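Long-range contact in pyridoxamine 5'-phosphate oxidase family protein (Corynebacterium diphtheriae NCTC 13129, PDB 3CP3), which is of unknown function but, as a pyridoxamine 5'-phosphate oxidase family member, probably binds a flavin such as FMN: residues Y51-A63 with P117-V131. Residues are numbered along the deposited sequence; the frame is centred on the assembly and turned at random. Where two conformers were deposited one is given.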
loop_
_atom_site.group_PDB
_atom_site.type_symbol
_atom_site.label_atom_id
_atom_site.label_comp_id
_atom_site.label_asym_id
_atom_site.label_seq_id
_atom_site.Cartn_x
_atom_site.Cartn_y
_atom_site.Cartn_z
ATOM N N TYR A 51 13.017 -14.143 11.485
ATOM C CA TYR A 51 14.464 -13.894 11.359
ATOM C C TYR A 51 15.356 -15.117 11.259
ATOM O O TYR A 51 16.574 -15.007 11.074
ATOM C CB TYR A 51 14.936 -13.093 12.560
ATOM C CG TYR A 51 14.823 -11.629 12.327
ATOM C CD1 TYR A 51 15.439 -11.048 11.216
ATOM C CD2 TYR A 51 14.110 -10.822 13.198
ATOM C CE1 TYR A 51 15.349 -9.711 10.981
ATOM C CE2 TYR A 51 14.018 -9.485 12.977
ATOM C CZ TYR A 51 14.642 -8.936 11.855
ATOM O OH TYR A 51 14.559 -7.603 11.603
ATOM N N SER A 52 14.676 -16.256 11.344
ATOM C CA SER A 52 15.312 -17.528 11.667
ATOM C C SER A 52 16.191 -18.146 10.565
ATOM O O SER A 52 16.928 -19.102 10.832
ATOM C CB SER A 52 14.251 -18.535 12.116
ATOM O OG SER A 52 13.720 -18.169 13.381
ATOM N N ALA A 53 16.111 -17.627 9.341
ATOM C CA ALA A 53 16.918 -18.162 8.239
ATOM C C ALA A 53 18.122 -17.255 7.970
ATOM O O ALA A 53 18.513 -16.473 8.847
ATOM C CB ALA A 53 16.068 -18.344 6.979
ATOM N N GLU A 54 18.713 -17.366 6.779
ATOM C CA GLU A 54 19.853 -16.520 6.400
ATOM C C GLU A 54 19.414 -15.105 6.032
ATOM O O GLU A 54 20.213 -14.167 6.082
ATOM C CB GLU A 54 20.626 -17.132 5.229
ATOM C CG GLU A 54 21.729 -18.099 5.639
ATOM C CD GLU A 54 22.448 -18.707 4.436
ATOM O OE1 GLU A 54 22.068 -18.395 3.282
ATOM O OE2 GLU A 54 23.398 -19.499 4.642
ATOM N N GLN A 55 18.155 -14.972 5.633
ATOM C CA GLN A 55 17.601 -13.673 5.275
ATOM C C GLN A 55 16.244 -13.458 5.967
ATOM O O GLN A 55 15.630 -14.426 6.433
ATOM C CB GLN A 55 17.517 -13.517 3.743
ATOM C CG GLN A 55 18.891 -13.467 3.023
ATOM C CD GLN A 55 19.727 -12.235 3.382
ATOM O OE1 GLN A 55 19.912 -11.335 2.565
ATOM N NE2 GLN A 55 20.230 -12.196 4.606
ATOM N N PRO A 56 15.799 -12.178 6.085
ATOM C CA PRO A 56 14.472 -11.946 6.676
ATOM C C PRO A 56 13.367 -12.581 5.831
ATOM O O PRO A 56 13.470 -12.627 4.606
ATOM C CB PRO A 56 14.346 -10.411 6.675
ATOM C CG PRO A 56 15.294 -9.947 5.604
ATOM C CD PRO A 56 16.452 -10.912 5.702
ATOM N N ARG A 57 12.333 -13.083 6.498
ATOM C CA ARG A 57 11.181 -13.683 5.836
ATOM C C ARG A 57 9.918 -13.147 6.464
ATOM O O ARG A 57 9.856 -12.990 7.674
ATOM C CB ARG A 57 11.221 -15.220 6.005
ATOM C CG ARG A 57 12.309 -15.841 5.139
ATOM C CD ARG A 57 12.188 -17.341 5.004
ATOM N NE ARG A 57 12.164 -17.941 6.318
ATOM C CZ ARG A 57 12.244 -19.246 6.560
ATOM N NH1 ARG A 57 12.390 -20.120 5.553
ATOM N NH2 ARG A 57 12.175 -19.661 7.828
ATOM N N VAL A 58 8.901 -12.904 5.650
ATOM C CA VAL A 58 7.558 -12.559 6.153
ATOM C C VAL A 58 6.604 -13.685 5.881
ATOM O O VAL A 58 6.585 -14.209 4.749
ATOM C CB VAL A 58 6.995 -11.310 5.399
ATOM C CG1 VAL A 58 5.537 -10.985 5.800
ATOM C CG2 VAL A 58 7.905 -10.138 5.647
ATOM N N TYR A 59 5.787 -14.038 6.873
ATOM C CA TYR A 59 4.686 -14.977 6.642
ATOM C C TYR A 59 3.356 -14.291 6.814
ATOM O O TYR A 59 3.174 -13.477 7.737
ATOM C CB TYR A 59 4.728 -16.114 7.670
ATOM C CG TYR A 59 5.868 -17.052 7.451
ATOM C CD1 TYR A 59 5.758 -18.102 6.523
ATOM C CD2 TYR A 59 7.065 -16.897 8.134
ATOM C CE1 TYR A 59 6.826 -18.981 6.315
ATOM C CE2 TYR A 59 8.126 -17.810 7.940
ATOM C CZ TYR A 59 8.004 -18.814 7.012
ATOM O OH TYR A 59 9.029 -19.711 6.811
ATOM N N PHE A 60 2.405 -14.674 5.970
ATOM C CA PHE A 60 1.022 -14.303 6.138
ATOM C C PHE A 60 0.142 -15.461 5.664
ATOM O O PHE A 60 0.655 -16.474 5.203
ATOM C CB PHE A 60 0.750 -12.939 5.424
ATOM C CG PHE A 60 0.880 -12.981 3.922
ATOM C CD1 PHE A 60 -0.227 -13.294 3.132
ATOM C CD2 PHE A 60 2.084 -12.727 3.307
ATOM C CE1 PHE A 60 -0.105 -13.313 1.743
ATOM C CE2 PHE A 60 2.224 -12.811 1.918
ATOM C CZ PHE A 60 1.132 -13.086 1.137
ATOM N N ARG A 61 -1.164 -15.370 5.900
ATOM C CA ARG A 61 -2.092 -16.387 5.495
ATOM C C ARG A 61 -2.969 -15.927 4.392
ATOM O O ARG A 61 -3.318 -14.776 4.348
ATOM C CB ARG A 61 -3.003 -16.738 6.638
ATOM C CG ARG A 61 -2.304 -17.418 7.731
ATOM C CD ARG A 61 -3.027 -17.159 9.012
ATOM N NE ARG A 61 -2.599 -18.159 9.961
ATOM C CZ ARG A 61 -3.019 -18.248 11.214
ATOM N NH1 ARG A 61 -2.534 -19.218 11.985
ATOM N NH2 ARG A 61 -3.908 -17.376 11.680
ATOM N N THR A 62 -3.377 -16.867 3.544
ATOM C CA THR A 62 -4.376 -16.619 2.522
ATOM C C THR A 62 -5.496 -17.650 2.640
ATOM O O THR A 62 -5.251 -18.859 2.501
ATOM C CB THR A 62 -3.773 -16.642 1.074
ATOM O OG1 THR A 62 -2.945 -17.798 0.876
ATOM C CG2 THR A 62 -2.953 -15.463 0.851
ATOM N N ALA A 63 -6.705 -17.187 2.968
ATOM C CA ALA A 63 -7.874 -18.056 2.881
ATOM C C ALA A 63 -8.239 -18.266 1.429
ATOM O O ALA A 63 -8.435 -19.396 1.038
ATOM C CB ALA A 63 -9.072 -17.497 3.656
ATOM N N PRO A 117 -5.211 -15.986 15.255
ATOM C CA PRO A 117 -6.049 -17.104 14.793
ATOM C C PRO A 117 -7.270 -16.656 13.968
ATOM O O PRO A 117 -7.906 -15.645 14.281
ATOM C CB PRO A 117 -6.512 -17.761 16.105
ATOM C CG PRO A 117 -5.466 -17.372 17.114
ATOM C CD PRO A 117 -5.058 -15.985 16.728
ATOM N N TRP A 118 -7.587 -17.407 12.926
ATOM C CA TRP A 118 -8.792 -17.142 12.159
ATOM C C TRP A 118 -9.992 -17.911 12.729
ATOM O O TRP A 118 -9.889 -18.553 13.784
ATOM C CB TRP A 118 -8.558 -17.480 10.685
ATOM C CG TRP A 118 -7.820 -16.405 9.932
ATOM C CD1 TRP A 118 -7.489 -15.147 10.387
ATOM C CD2 TRP A 118 -7.368 -16.467 8.577
ATOM N NE1 TRP A 118 -6.842 -14.438 9.402
ATOM C CE2 TRP A 118 -6.754 -15.220 8.280
ATOM C CE3 TRP A 118 -7.411 -17.454 7.584
ATOM C CZ2 TRP A 118 -6.190 -14.940 7.033
ATOM C CZ3 TRP A 118 -6.848 -17.173 6.343
ATOM C CH2 TRP A 118 -6.251 -15.921 6.078
ATOM N N LEU A 119 -11.139 -17.813 12.062
ATOM C CA LEU A 119 -12.245 -18.720 12.361
ATOM C C LEU A 119 -11.784 -20.151 12.042
ATOM O O LEU A 119 -11.278 -20.406 10.934
ATOM C CB LEU A 119 -13.511 -18.368 11.565
ATOM C CG LEU A 119 -14.644 -17.486 12.123
ATOM C CD1 LEU A 119 -15.916 -17.760 11.321
ATOM C CD2 LEU A 119 -14.917 -17.688 13.622
ATOM N N PRO A 120 -11.942 -21.078 13.016
ATOM C CA PRO A 120 -11.432 -22.463 12.967
ATOM C C PRO A 120 -11.929 -23.321 11.791
ATOM O O PRO A 120 -11.554 -24.497 11.693
ATOM C CB PRO A 120 -11.930 -23.065 14.293
ATOM C CG PRO A 120 -12.154 -21.881 15.189
ATOM C CD PRO A 120 -12.654 -20.807 14.279
ATOM N N THR A 121 -12.749 -22.737 10.917
ATOM C CA THR A 121 -13.374 -23.455 9.803
ATOM C C THR A 121 -12.748 -23.107 8.456
ATOM O O THR A 121 -12.744 -23.936 7.537
ATOM C CB THR A 121 -14.880 -23.155 9.720
ATOM O OG1 THR A 121 -15.078 -21.735 9.772
ATOM C CG2 THR A 121 -15.632 -23.821 10.871
ATOM N N LEU A 122 -12.237 -21.881 8.339
ATOM C CA LEU A 122 -11.596 -21.426 7.117
ATOM C C LEU A 122 -10.273 -22.171 6.911
ATOM O O LEU A 122 -9.328 -21.973 7.688
ATOM C CB LEU A 122 -11.327 -19.912 7.185
ATOM C CG LEU A 122 -12.372 -18.882 6.732
ATOM C CD1 LEU A 122 -12.090 -17.539 7.415
ATOM C CD2 LEU A 122 -12.391 -18.730 5.199
ATOM N N LYS A 123 -10.212 -23.031 5.889
ATOM C CA LYS A 123 -8.940 -23.600 5.442
ATOM C C LYS A 123 -8.093 -22.450 4.889
ATOM O O LYS A 123 -8.637 -21.442 4.406
ATOM C CB LYS A 123 -9.146 -24.670 4.364
ATOM C CG LYS A 123 -7.877 -25.060 3.566
ATOM C CD LYS A 123 -8.126 -26.249 2.634
ATOM C CE LYS A 123 -7.021 -26.379 1.564
ATOM N NZ LYS A 123 -7.198 -27.639 0.770
ATOM N N TYR A 124 -6.770 -22.602 4.960
ATOM C CA TYR A 124 -5.856 -21.541 4.556
ATOM C C TYR A 124 -4.477 -22.089 4.203
ATOM O O TYR A 124 -4.179 -23.249 4.484
ATOM C CB TYR A 124 -5.749 -20.521 5.683
ATOM C CG TYR A 124 -5.120 -21.028 6.957
ATOM C CD1 TYR A 124 -3.727 -20.958 7.151
ATOM C CD2 TYR A 124 -5.909 -21.543 7.987
ATOM C CE1 TYR A 124 -3.150 -21.407 8.336
ATOM C CE2 TYR A 124 -5.335 -21.991 9.172
ATOM C CZ TYR A 124 -3.957 -21.900 9.330
ATOM O OH TYR A 124 -3.394 -22.341 10.484
ATOM N N ASN A 125 -3.642 -21.253 3.589
ATOM C CA ASN A 125 -2.234 -21.575 3.448
ATOM C C ASN A 125 -1.433 -20.419 4.016
ATOM O O ASN A 125 -1.873 -19.276 3.938
ATOM C CB ASN A 125 -1.824 -21.737 1.979
ATOM C CG ASN A 125 -2.308 -23.016 1.320
ATOM O OD1 ASN A 125 -2.717 -22.956 0.157
ATOM N ND2 ASN A 125 -2.197 -24.178 1.996
ATOM N N PHE A 126 -0.227 -20.688 4.489
ATOM C CA PHE A 126 0.755 -19.633 4.753
ATOM C C PHE A 126 1.409 -19.238 3.432
ATOM O O PHE A 126 1.567 -20.105 2.565
ATOM C CB PHE A 126 1.810 -20.195 5.684
ATOM C CG PHE A 126 1.319 -20.361 7.096
ATOM C CD1 PHE A 126 1.175 -19.255 7.923
ATOM C CD2 PHE A 126 0.977 -21.594 7.573
ATOM C CE1 PHE A 126 0.716 -19.438 9.256
ATOM C CE2 PHE A 126 0.518 -21.773 8.881
ATOM C CZ PHE A 126 0.397 -20.667 9.702
ATOM N N VAL A 127 1.784 -17.983 3.272
ATOM C CA VAL A 127 2.604 -17.555 2.136
ATOM C C VAL A 127 3.862 -17.034 2.812
ATOM O O VAL A 127 3.748 -16.420 3.879
ATOM C CB VAL A 127 1.874 -16.449 1.341
ATOM C CG1 VAL A 127 2.733 -15.908 0.195
ATOM C CG2 VAL A 127 0.544 -17.001 0.817
ATOM N N ARG A 128 5.037 -17.372 2.271
ATOM C CA ARG A 128 6.325 -16.870 2.726
ATOM C C ARG A 128 6.842 -15.860 1.711
ATOM O O ARG A 128 6.838 -16.142 0.518
ATOM C CB ARG A 128 7.363 -18.000 2.776
ATOM C CG ARG A 128 8.726 -17.592 3.373
ATOM C CD ARG A 128 9.875 -18.379 2.721
ATOM N NE ARG A 128 9.453 -19.732 2.376
ATOM C CZ ARG A 128 9.722 -20.358 1.238
ATOM N NH1 ARG A 128 10.442 -19.783 0.263
ATOM N NH2 ARG A 128 9.256 -21.590 1.068
ATOM N N ILE A 129 7.317 -14.713 2.199
ATOM C CA ILE A 129 8.039 -13.765 1.358
ATOM C C ILE A 129 9.517 -13.844 1.676
ATOM O O ILE A 129 9.907 -13.567 2.790
ATOM C CB ILE A 129 7.568 -12.253 1.510
ATOM C CG1 ILE A 129 6.042 -12.136 1.335
ATOM C CG2 ILE A 129 8.307 -11.406 0.415
ATOM C CD1 ILE A 129 5.393 -10.757 1.736
ATOM N N ASP A 130 10.326 -14.187 0.682
ATOM C CA ASP A 130 11.759 -14.124 0.801
ATOM C C ASP A 130 12.165 -12.708 0.407
ATOM O O ASP A 130 11.963 -12.309 -0.731
ATOM C CB ASP A 130 12.409 -15.101 -0.175
ATOM C CG ASP A 130 12.329 -16.542 0.298
ATOM O OD1 ASP A 130 12.280 -16.815 1.508
ATOM O OD2 ASP A 130 12.278 -17.404 -0.555
ATOM N N VAL A 131 12.753 -11.979 1.353
ATOM C CA VAL A 131 13.058 -10.569 1.208
ATOM C C VAL A 131 14.392 -10.346 0.523
ATOM O O VAL A 131 15.424 -10.887 0.947
ATOM C CB VAL A 131 13.021 -9.924 2.581
ATOM C CG1 VAL A 131 13.404 -8.406 2.506
ATOM C CG2 VAL A 131 11.615 -10.075 3.145
HETATM O O HOH W 1 13.604 -19.629 2.856
#
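Strands 57-62 and 125-131 pair antiparallel in the curled sheet of this FMN-binding-type fold, six backbone hydrogen bonds joining Val-58/Ile-129, Phe-60/Val-127 and Thr-62/Asn-125. Val-127 N reaches Phe-60 O at 2.7 Å, and Ile-129 N lies equally close to Val-58 O; a weak bond from Val-131 N to Pro-56 O prolongs the pairing. On the face bearing Val-58, Phe-60 and Thr-62, chi1 of 66° puts Phe-60 CG between its own backbone N and carbonyl carbon, which brings the ring against Val-127. Val-127 CB makes a CH-pi contact 3.7 Å from the Phe-60 ring centroid, while Ile-129 CD1 lies at the edge, 3.8 Å from Phe-60 CE2. The other face carries Arg-61, whose extended chain runs between aromatic groups. Its CD stands over one face of Trp-118, 4.2 Å from the centroid of the six-membered ring, and its NE passes 3.6 Å from Phe-126 CE1; the Tyr-124 ring crosses the chain at a slant. The indole rim also meets Ala-63, CZ3 to CB 3.5 Å. Farther along this face, the aliphatic part of Arg-128 lies beside the Tyr-59 ring, CB to CE1 3.7 Å. Arg-128 NH1 forms a salt bridge with Asp-130 OD2, and a water links Arg-57 NH1 to Asp-130 OD1, weakly on the aspartate side. Arg-57 CD and Arg-128 CD meet at 3.4 Å; Glu-106 of helix 104-110, bound to Tyr-59 OH and Arg-128 NE, and Asp-50, salt-bridged to Arg-57 NH2, probably ease the proximity of these arginines. That helix packs over Tyr-59 and Phe-126. Strand 39-50 pairs along the other edge of strand 57-62, as strand 89-100 does along 125-131.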